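Local coordinates for protein (histonelike protein HU) (Thermotoga maritima, PDB 1B8Z), which binds DNA as a histone-like protein and wraps it, which stabilises the double helix and prevents its denaturation under extreme environmental conditions, at the interface of chains A and B. Numbering follows the deposited sequence. Chains: chain A/B, Protein (histonelike protein HU).

Contact 1: the interface of chains A and B. Residues chain A 24, 27-28, 30-31; chain B 10, 13-14.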
loop_
_atom_site.group_PDB
_atom_site.type_symbol
_atom_site.label_atom_id
_atom_site.label_comp_id
_atom_site.label_asym_id
_atom_site.label_seq_id
_atom_site.Cartn_x
_atom_site.Cartn_y
_atom_site.Cartn_z
ATOM N N ILE A 24 9.440 -6.040 0.836
ATOM C CA ILE A 24 8.913 -5.089 -0.178
ATOM C C ILE A 24 7.727 -4.324 0.360
ATOM O O ILE A 24 7.671 -3.084 0.204
ATOM C CB ILE A 24 8.606 -5.832 -1.490
ATOM C CG1 ILE A 24 9.950 -6.011 -2.216
ATOM C CG2 ILE A 24 7.670 -5.002 -2.350
ATOM C CD1 ILE A 24 9.951 -7.016 -3.336
ATOM N N THR A 27 9.051 -1.635 2.689
ATOM C CA THR A 27 9.742 -0.586 1.924
ATOM C C THR A 27 8.742 0.290 1.188
ATOM O O THR A 27 8.902 1.508 1.132
ATOM C CB THR A 27 10.737 -1.228 0.956
ATOM O OG1 THR A 27 11.638 -2.041 1.732
ATOM C CG2 THR A 27 11.558 -0.128 0.295
ATOM N N ILE A 28 7.653 -0.305 0.672
ATOM C CA ILE A 28 6.596 0.518 0.112
ATOM C C ILE A 28 5.997 1.437 1.166
ATOM O O ILE A 28 5.815 2.634 0.896
ATOM C CB ILE A 28 5.479 -0.384 -0.480
ATOM C CG1 ILE A 28 5.982 -1.113 -1.708
ATOM C CG2 ILE A 28 4.235 0.472 -0.770
ATOM C CD1 ILE A 28 5.070 -2.295 -2.043
ATOM N N GLU A 30 7.284 2.545 3.928
ATOM C CA GLU A 30 8.286 3.543 4.342
ATOM C C GLU A 30 8.405 4.619 3.264
ATOM O O GLU A 30 8.485 5.811 3.581
ATOM C CB GLU A 30 9.615 2.819 4.501
ATOM N N THR A 31 8.381 4.195 2.009
ATOM C CA THR A 31 8.523 5.157 0.896
ATOM C C THR A 31 7.354 6.109 0.824
ATOM O O THR A 31 7.506 7.326 0.624
ATOM C CB THR A 31 8.746 4.416 -0.424
ATOM O OG1 THR A 31 9.938 3.632 -0.275
ATOM C CG2 THR A 31 8.917 5.370 -1.590
ATOM N N VAL B 10 11.359 2.005 -4.457
ATOM C CA VAL B 10 11.368 0.801 -3.611
ATOM C C VAL B 10 12.386 -0.197 -4.101
ATOM O O VAL B 10 13.066 -0.851 -3.273
ATOM C CB VAL B 10 9.928 0.204 -3.609
ATOM C CG1 VAL B 10 9.916 -1.203 -3.003
ATOM C CG2 VAL B 10 9.015 1.159 -2.880
ATOM N N LYS B 13 15.826 0.867 -2.798
ATOM C CA LYS B 13 15.980 0.743 -1.350
ATOM C C LYS B 13 16.071 -0.714 -0.914
ATOM O O LYS B 13 16.859 -1.034 -0.003
ATOM C CB LYS B 13 14.839 1.384 -0.584
ATOM C CG LYS B 13 14.742 2.903 -0.659
ATOM C CD LYS B 13 13.552 3.308 0.194
ATOM C CE LYS B 13 13.165 4.764 0.023
ATOM N NZ LYS B 13 12.172 5.146 1.064
ATOM N N ALA B 14 15.249 -1.574 -1.515
ATOM C CA ALA B 14 15.264 -2.969 -1.088
ATOM C C ALA B 14 16.310 -3.786 -1.814
ATOM O O ALA B 14 16.476 -4.971 -1.509
ATOM C CB ALA B 14 13.888 -3.547 -1.383
#
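B:Val10 and B:Lys13, one turn apart on helix 3-14 of chain B, pack against A:Thr27, A:Ile28 and A:Thr31 of helix 18-37 of chain A, a helix-to-helix contact in the intertwined dimer typical of the bacterial HU family. Apolar contacts make up most of the patch. B:Val10, with 57 Å² hidden by chain A, sets its two methyls on different neighbours. B:Val10 CG1 lies 3.8 Å from the methyl CG2 of A:Thr27. The other methyl, B:Val10 CG2, points towards the helix backbone and lies 3.9 Å from CA of A:Ile28; it also reaches the side of A:Thr31. The two branches lie against A:Thr27, A:Ile28 and A:Thr31, crossing the side chains of A:Thr27 and A:Ile28 at a slant. A:Thr27 turns its methyl rather than its hydroxyl towards B:Val10 and B:Lys13: A:Thr27 CG2 also meets CB of B:Lys13 at 3.7 Å, the two side chains running past each other in opposite directions. Its hydroxyl OG1 faces the methyl of B:Ala14 in a looser contact.

The polar part is a short chain of two hydrogen bonds at the end of the lysine. Beyond CG the chain of B:Lys13 is extended, which carries its amine along the helix of chain A to A:Thr31. There B:Lys13 NZ donates a hydrogen bond of 3.0 Å to the hydroxyl OG1 of A:Thr31. In turn A:Thr31 OG1 donates to the backbone carbonyl O of A:Thr27, one turn earlier, at 2.8 Å; the donor stands 33° from the carbonyl plane. OG1 of A:Thr31 lies beside its own backbone N (chi1 -59°), the position from which a helical threonine can reach back to that carbonyl. Donating there would leave the oxygen to accept from the amine, and the charge expected on the amine may polarise the hydroxyl.

Contact 2: the interface of chains A and B. Residues chain A 14, 16; chain B 23-24, 27.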
loop_
_atom_site.group_PDB
_atom_site.type_symbol
_atom_site.label_atom_id
_atom_site.label_comp_id
_atom_site.label_asym_id
_atom_site.label_seq_id
_atom_site.Cartn_x
_atom_site.Cartn_y
_atom_site.Cartn_z
ATOM N N ALA A 14 1.530 -14.414 -5.374
ATOM C CA ALA A 14 2.660 -14.108 -6.244
ATOM C C ALA A 14 3.650 -15.243 -6.341
ATOM O O ALA A 14 4.584 -15.147 -7.142
ATOM C CB ALA A 14 3.334 -12.850 -5.708
ATOM N N ALA A 16 5.818 -15.986 -3.991
ATOM C CA ALA A 16 6.985 -15.378 -3.410
ATOM C C ALA A 16 7.187 -15.820 -1.959
ATOM O O ALA A 16 6.239 -16.259 -1.308
ATOM C CB ALA A 16 6.782 -13.851 -3.424
ATOM N N LEU B 23 5.398 -6.800 -9.371
ATOM C CA LEU B 23 4.536 -7.950 -9.115
ATOM C C LEU B 23 3.984 -7.931 -7.680
ATOM O O LEU B 23 2.771 -8.026 -7.483
ATOM C CB LEU B 23 5.278 -9.260 -9.392
ATOM C CG LEU B 23 4.574 -10.517 -8.880
ATOM C CD1 LEU B 23 3.324 -10.819 -9.685
ATOM C CD2 LEU B 23 5.513 -11.720 -8.857
ATOM N N ILE B 24 4.916 -7.630 -6.758
ATOM C CA ILE B 24 4.432 -7.647 -5.350
ATOM C C ILE B 24 3.551 -6.453 -5.064
ATOM O O ILE B 24 2.477 -6.608 -4.442
ATOM C CB ILE B 24 5.616 -7.790 -4.391
ATOM C CG1 ILE B 24 6.148 -9.230 -4.511
ATOM C CG2 ILE B 24 5.163 -7.526 -2.963
ATOM C CD1 ILE B 24 7.521 -9.443 -3.939
ATOM N N THR B 27 0.164 -7.157 -6.557
ATOM C CA THR B 27 -0.544 -8.202 -5.786
ATOM C C THR B 27 -1.050 -7.658 -4.454
ATOM O O THR B 27 -2.176 -7.972 -4.043
ATOM C CB THR B 27 0.379 -9.397 -5.605
ATOM O OG1 THR B 27 0.811 -9.839 -6.915
ATOM C CG2 THR B 27 -0.393 -10.548 -4.964
#
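A:Ala14, the last residue of helix 3-14 in chain A, meets B:Leu23 on helix 18-37 of chain B. Of its surface, 52 Å² is hidden by chain B. The methyl CB of A:Ala14 lies 4.0 Å from the branch methyl CD2 of B:Leu23, and the leucine CG is almost as near, so the small side chain rests against the branched end of the larger one. B:Leu23 CD2 also lies 3.9 Å from the backbone carbonyl O of A:Ala14, so one leucine methyl lies near both the alanine methyl and its carbonyl.

B:Leu23, with 28 Å² hidden, reaches outward because CG stands opposite the backbone N (chi1 168°), and its second torsion then brings CD2 over A:Ala14. On the next turn of the same helix, OG1 of B:Thr27 approaches CB of A:Ala14 loosely from another direction, at 4.1 Å. This hydroxyl is held by a hydrogen bond within its own chain: B:Thr27 OG1 donates to the backbone O of B:Leu23 at 2.7 Å, approaching from above the carbonyl plane, 38° out of it. The bond fixes the rotation of the threonine and ties two residues that border A:Ala14.

B:Ile24, with 16 Å² hidden, adds a loose apolar contact. Its extended arm brings the terminal methyl CD1 of B:Ile24 towards CB of A:Ala16, at 4.5 Å.

The site lies at the turn of the helical hairpin of chain A, where helix 3-14 ends and A:Ala16 lies in the short link to helix 18-37, and this corner leans on the early turns of the long helix of chain B.

The C-alpha centres of contact 1 and contact 2 lie about 14 Å apart. Both pair helix 3-14, or its end, in one chain with helix 18-37 of the other, but the chains exchange roles: chain A supplies the long helix in contact 1 and chain B supplies it in contact 2. Positions 14, 24 and 27 occur in both, each from the opposite chain. Because the interface is two-fold symmetric, each patch has a twin, and together they cover neighbouring stretches of one repeated helix pairing. Each hairpin therefore grips its partner reciprocally, consistent with the dimer typical of HU proteins.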